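Local coordinates for protein VESB protease (Vibrio cholerae, PDB 4LK4) that is a secreted, trypsin-like protease of the S1 family that probably cleaves peptide bonds within protein chains by a serine mechanism, at residues Ala20-Ile25 against Thr207-Leu212; Val68-Tyr73 against Ser113-Ile118. The protein carries 1 engineered substitution. All blocks are in the same frame, centred on the assembly; numbering follows the deposited sequence.

How the interactions relate
Both contacts lie in the trypsin-like part of the chain, on the same side of its centre, with their own centres about 11 Å apart. Along the sequence, residues 68-73 and 113-118 of interaction 2 both fall between the two segments of interaction 1. Interaction 2 is local to the six-stranded barrel, packing the end of strand 66-70 against residues 113-118, around and beyond the short strand 112-113. Interaction 1 joins the approach to strand 25-30 of that barrel to the loop leading into strand 211-216 of the other sheet. They meet directly through two probable hydrogen bonds: Ser24 OG lies 2.6 Å from Pro116 O, and Ile25 O lies 2.8 Å from Gly71 N.

Interaction 1. Residues Ala20-Ile25 against Thr207-Leu212; sequences AEWPSI and TGREQL
Arg209 reaches across to the indole of Trp22, linking the two beta-barrel halves of the trypsin fold: residues 20-25 lead into strand 25-30 of the first barrel, residues 207-212 into strand 211-216 of the second sheet. The direct contact is narrow. Arg209 NH2 comes 3.5 Å from Trp22 CZ2 and 4.0 Å from Trp22 CE2, meeting the six-membered ring obliquely, while the indole carbons lie near the edge of the guanidinium. With the two planes 68° apart, the groups are far from a parallel stack. The arginine chain is folded at chi2 (-54°) and chi3 (-67°), which turns its end toward the indole. Trp22 also touches Pro202, Thr136 and Ala138 of the second sheet.

Polar contacts are indirect. Glu21 OE1 and Arg209 NH2 are 4.8 Å apart, too far for a salt bridge, though their opposite charges would probably attract. On the arginine's other terminal nitrogen, NH1 bonds to the carbonyl of Lys206, which helps fix the guanidinium's rotation. One water spans the gap, accepting from Arg209 NH2 at 3.0 Å and donating weakly to Glu21 OE1 at 3.3 Å.

Interaction 2. Residues Val68-Tyr73 against Ser113-Ile118; sequences VIIGAY and SSLPAI
Ile70 meets Ser113 and Leu115 with two separate branches, and no hydrogen bond crosses between the segments. The tight part is buried around this isoleucine. Its CG1 stands anti to the carbonyl carbon (chi1 -59°) and the chain runs on extended, carrying Ile70 CD1 to within 3.7 Å of Ser113 CB. The shorter branch, Ile70 CG2, touches Leu115 CD1 at 3.7 Å. Leu115 CD1 also lies 3.6 Å from Ile70 O, so it packs over both side chain and backbone. Phe45 of strand 39-46 touches both Ile70 and Ser113, and Leu109 also packs on Ile70.

Ser113 has a second role. Its OG accepts from Leu115 N at 3.2 Å with a nearly straight N-H...O angle of 169°, an ST turn that holds the backbone leading to Leu115; Glu82 bonds weakly to the same hydroxyl.

Leu115, partly exposed, forms the border. Its CA is 7.6 Å from Ile70 CA, a gap that side chains bridge. The looser side begins at exposed Pro116 and Ala117, whose CB points away. The contact thus packs the segment after the barrel's last strand in sequence against the end of strand 66-70, in the N-terminal beta-barrel of the trypsin fold.

Interaction 1. Residues Ala20-Ile25 against Thr207-Leu212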
loop_
_atom_site.group_PDB
_atom_site.type_symbol
_atom_site.label_atom_id
_atom_site.label_comp_id
_atom_site.label_asym_id
_atom_site.label_seq_id
_atom_site.Cartn_x
_atom_site.Cartn_y
_atom_site.Cartn_z
ATOM N N ALA A 20 -7.495 -8.539 -21.652
ATOM C CA ALA A 20 -8.797 -7.968 -21.517
ATOM C C ALA A 20 -9.425 -8.375 -20.192
ATOM O O ALA A 20 -10.368 -7.710 -19.749
ATOM C CB ALA A 20 -9.676 -8.407 -22.676
ATOM N N GLU A 21 -8.926 -9.442 -19.559
ATOM C CA GLU A 21 -9.447 -9.874 -18.253
ATOM C C GLU A 21 -8.754 -9.156 -17.099
ATOM O O GLU A 21 -9.166 -9.273 -15.937
ATOM C CB GLU A 21 -9.339 -11.403 -18.074
ATOM C CG GLU A 21 -10.393 -12.208 -18.860
ATOM C CD GLU A 21 -10.053 -13.695 -19.043
ATOM O OE1 GLU A 21 -9.603 -14.358 -18.082
ATOM O OE2 GLU A 21 -10.248 -14.217 -20.160
ATOM N N TRP A 22 -7.700 -8.407 -17.412
ATOM C CA TRP A 22 -6.941 -7.730 -16.375
ATOM C C TRP A 22 -6.637 -6.270 -16.731
ATOM O O TRP A 22 -5.488 -5.867 -16.778
ATOM C CB TRP A 22 -5.653 -8.505 -16.125
ATOM C CG TRP A 22 -5.866 -9.890 -15.617
ATOM C CD1 TRP A 22 -5.925 -11.036 -16.346
ATOM C CD2 TRP A 22 -5.989 -10.279 -14.257
ATOM N NE1 TRP A 22 -6.092 -12.120 -15.525
ATOM C CE2 TRP A 22 -6.149 -11.677 -14.234
ATOM C CE3 TRP A 22 -6.016 -9.578 -13.048
ATOM C CZ2 TRP A 22 -6.324 -12.380 -13.053
ATOM C CZ3 TRP A 22 -6.182 -10.272 -11.890
ATOM C CH2 TRP A 22 -6.338 -11.656 -11.895
ATOM N N PRO A 23 -7.682 -5.472 -16.982
ATOM C CA PRO A 23 -7.419 -4.078 -17.344
ATOM C C PRO A 23 -6.962 -3.244 -16.153
ATOM O O PRO A 23 -6.326 -2.195 -16.353
ATOM C CB PRO A 23 -8.754 -3.597 -17.914
ATOM C CG PRO A 23 -9.788 -4.458 -17.260
ATOM C CD PRO A 23 -9.127 -5.769 -16.919
ATOM N N SER A 24 -7.221 -3.726 -14.934
ATOM C CA SER A 24 -6.846 -2.988 -13.728
ATOM C C SER A 24 -5.520 -3.414 -13.098
ATOM O O SER A 24 -5.155 -2.912 -12.045
ATOM C CB SER A 24 -7.976 -3.076 -12.689
ATOM O OG SER A 24 -9.160 -2.388 -13.114
ATOM N N ILE A 25 -4.788 -4.337 -13.711
ATOM C CA ILE A 25 -3.485 -4.746 -13.172
ATOM C C ILE A 25 -2.494 -3.589 -13.245
ATOM O O ILE A 25 -2.612 -2.702 -14.094
ATOM C CB ILE A 25 -2.897 -5.908 -13.979
ATOM C CG1 ILE A 25 -1.747 -6.597 -13.264
ATOM C CG2 ILE A 25 -2.365 -5.408 -15.316
ATOM C CD1 ILE A 25 -2.136 -7.299 -11.988
ATOM N N THR A 207 -14.719 -16.568 -9.144
ATOM C CA THR A 207 -16.065 -16.133 -9.531
ATOM C C THR A 207 -16.369 -14.754 -8.933
ATOM O O THR A 207 -16.444 -14.620 -7.716
ATOM C CB THR A 207 -17.157 -17.125 -9.053
ATOM O OG1 THR A 207 -16.770 -18.463 -9.376
ATOM C CG2 THR A 207 -18.491 -16.828 -9.727
ATOM N N GLY A 208 -16.558 -13.742 -9.778
ATOM C CA GLY A 208 -16.838 -12.364 -9.316
ATOM C C GLY A 208 -15.655 -11.413 -9.462
ATOM O O GLY A 208 -15.829 -10.215 -9.671
ATOM N N ARG A 209 -14.439 -11.937 -9.340
ATOM C CA ARG A 209 -13.214 -11.171 -9.645
ATOM C C ARG A 209 -12.868 -10.086 -8.640
ATOM O O ARG A 209 -12.015 -9.257 -8.921
ATOM C CB ARG A 209 -13.268 -10.498 -11.032
ATOM C CG ARG A 209 -13.837 -11.323 -12.170
ATOM C CD ARG A 209 -13.142 -12.656 -12.329
ATOM N NE ARG A 209 -11.757 -12.508 -12.762
ATOM C CZ ARG A 209 -10.955 -13.536 -13.017
ATOM N NH1 ARG A 209 -11.400 -14.801 -12.888
ATOM N NH2 ARG A 209 -9.706 -13.302 -13.404
ATOM N N GLU A 210 -13.523 -10.065 -7.492
ATOM C CA GLU A 210 -13.255 -9.023 -6.501
ATOM C C GLU A 210 -11.833 -9.315 -5.988
ATOM O O GLU A 210 -11.459 -10.484 -5.830
ATOM C CB GLU A 210 -14.287 -9.054 -5.355
ATOM C CG GLU A 210 -15.774 -8.856 -5.749
ATOM C CD GLU A 210 -16.527 -10.134 -6.234
ATOM O OE1 GLU A 210 -15.966 -11.271 -6.299
ATOM O OE2 GLU A 210 -17.732 -10.003 -6.561
ATOM N N GLN A 211 -11.029 -8.273 -5.772
ATOM C CA GLN A 211 -9.695 -8.479 -5.226
ATOM C C GLN A 211 -9.796 -8.777 -3.756
ATOM O O GLN A 211 -10.203 -7.937 -2.977
ATOM C CB GLN A 211 -8.791 -7.276 -5.436
ATOM C CG GLN A 211 -7.428 -7.460 -4.806
ATOM C CD GLN A 211 -6.444 -6.356 -5.183
ATOM O OE1 GLN A 211 -6.746 -5.443 -5.958
ATOM N NE2 GLN A 211 -5.254 -6.453 -4.645
ATOM N N LEU A 212 -9.447 -10.000 -3.396
ATOM C CA LEU A 212 -9.509 -10.468 -2.036
ATOM C C LEU A 212 -8.178 -10.187 -1.332
ATOM O O LEU A 212 -8.122 -10.072 -0.124
ATOM C CB LEU A 212 -9.748 -11.969 -2.043
ATOM C CG LEU A 212 -9.807 -12.685 -0.692
ATOM C CD1 LEU A 212 -11.055 -12.295 0.065
ATOM C CD2 LEU A 212 -9.806 -14.187 -0.900
HETATM O O HOH W 1 -8.579 -15.428 -15.119
#

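Interaction 2. Residues Val68-Tyr73 against Ser113-Ile118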
loop_
_atom_site.group_PDB
_atom_site.type_symbol
_atom_site.label_atom_id
_atom_site.label_comp_id
_atom_site.label_asym_id
_atom_site.label_seq_id
_atom_site.Cartn_x
_atom_site.Cartn_y
_atom_site.Cartn_z
ATOM N N VAL A 68 4.290 3.713 -12.230
ATOM C CA VAL A 68 3.380 2.604 -12.372
ATOM C C VAL A 68 2.900 2.563 -13.809
ATOM O O VAL A 68 2.886 3.586 -14.506
ATOM C CB VAL A 68 2.164 2.709 -11.432
ATOM C CG1 VAL A 68 2.608 3.116 -10.050
ATOM C CG2 VAL A 68 1.115 3.682 -11.975
ATOM N N ILE A 69 2.516 1.371 -14.233
ATOM C CA ILE A 69 1.933 1.153 -15.574
ATOM C C ILE A 69 0.632 0.417 -15.389
ATOM O O ILE A 69 0.639 -0.760 -15.057
ATOM C CB ILE A 69 2.803 0.320 -16.504
ATOM C CG1 ILE A 69 4.172 0.959 -16.666
ATOM C CG2 ILE A 69 2.126 0.212 -17.881
ATOM C CD1 ILE A 69 5.189 0.058 -17.346
ATOM N N ILE A 70 -0.461 1.150 -15.562
ATOM C CA ILE A 70 -1.816 0.656 -15.332
ATOM C C ILE A 70 -2.258 -0.028 -16.607
ATOM O O ILE A 70 -2.126 0.532 -17.684
ATOM C CB ILE A 70 -2.808 1.830 -15.031
ATOM C CG1 ILE A 70 -2.359 2.613 -13.783
ATOM C CG2 ILE A 70 -4.212 1.324 -14.804
ATOM C CD1 ILE A 70 -3.270 3.738 -13.368
ATOM N N GLY A 71 -2.800 -1.227 -16.487
ATOM C CA GLY A 71 -3.249 -1.980 -17.684
ATOM C C GLY A 71 -2.055 -2.462 -18.469
ATOM O O GLY A 71 -2.133 -2.680 -19.650
ATOM N N ALA A 72 -0.917 -2.613 -17.797
ATOM C CA ALA A 72 0.279 -3.186 -18.438
ATOM C C ALA A 72 -0.035 -4.627 -18.805
ATOM O O ALA A 72 -0.849 -5.255 -18.139
ATOM C CB ALA A 72 1.473 -3.124 -17.472
ATOM N N TYR A 73 0.594 -5.142 -19.850
ATOM C CA TYR A 73 0.462 -6.548 -20.197
ATOM C C TYR A 73 1.776 -7.132 -20.713
ATOM O O TYR A 73 2.373 -7.966 -20.054
ATOM C CB TYR A 73 -0.658 -6.739 -21.197
ATOM C CG TYR A 73 -0.778 -8.157 -21.632
ATOM C CD1 TYR A 73 -1.400 -9.084 -20.815
ATOM C CD2 TYR A 73 -0.241 -8.587 -22.826
ATOM C CE1 TYR A 73 -1.511 -10.398 -21.200
ATOM C CE2 TYR A 73 -0.313 -9.916 -23.210
ATOM C CZ TYR A 73 -0.962 -10.808 -22.392
ATOM O OH TYR A 73 -1.069 -12.129 -22.726
ATOM N N SER A 113 -5.872 8.429 -13.519
ATOM C CA SER A 113 -6.173 7.690 -14.729
ATOM C C SER A 113 -7.661 7.478 -14.784
ATOM O O SER A 113 -8.332 7.456 -13.736
ATOM C CB SER A 113 -5.490 6.329 -14.738
ATOM O OG SER A 113 -5.720 5.636 -15.970
ATOM N N SER A 114 -8.174 7.296 -16.000
ATOM C CA SER A 114 -9.576 6.963 -16.169
ATOM C C SER A 114 -9.747 5.512 -16.633
ATOM O O SER A 114 -10.852 5.090 -16.916
ATOM C CB SER A 114 -10.257 7.963 -17.111
ATOM O OG SER A 114 -9.790 7.823 -18.443
ATOM N N LEU A 115 -8.660 4.737 -16.671
ATOM C CA LEU A 115 -8.744 3.300 -16.975
ATOM C C LEU A 115 -9.580 2.577 -15.926
ATOM O O LEU A 115 -9.768 3.098 -14.842
ATOM C CB LEU A 115 -7.348 2.682 -17.039
ATOM C CG LEU A 115 -6.495 3.169 -18.216
ATOM C CD1 LEU A 115 -5.142 2.484 -18.158
ATOM C CD2 LEU A 115 -7.161 2.871 -19.556
ATOM N N PRO A 116 -10.103 1.381 -16.247
ATOM C CA PRO A 116 -10.994 0.750 -15.285
ATOM C C PRO A 116 -10.292 0.387 -13.996
ATOM O O PRO A 116 -9.104 0.052 -13.992
ATOM C CB PRO A 116 -11.464 -0.512 -15.996
ATOM C CG PRO A 116 -11.177 -0.290 -17.444
ATOM C CD PRO A 116 -9.965 0.588 -17.475
ATOM N N ALA A 117 -11.047 0.460 -12.906
ATOM C CA ALA A 117 -10.540 0.159 -11.583
ATOM C C ALA A 117 -10.988 -1.239 -11.162
ATOM O O ALA A 117 -12.014 -1.748 -11.594
ATOM C CB ALA A 117 -11.034 1.195 -10.586
ATOM N N ILE A 118 -10.188 -1.866 -10.317
ATOM C CA ILE A 118 -10.554 -3.139 -9.755
ATOM C C ILE A 118 -11.626 -2.932 -8.690
ATOM O O ILE A 118 -11.772 -1.856 -8.153
ATOM C CB ILE A 118 -9.323 -3.824 -9.151
ATOM C CG1 ILE A 118 -9.579 -5.335 -9.047
ATOM C CG2 ILE A 118 -8.903 -3.172 -7.820
ATOM C CD1 ILE A 118 -8.286 -6.126 -8.970
#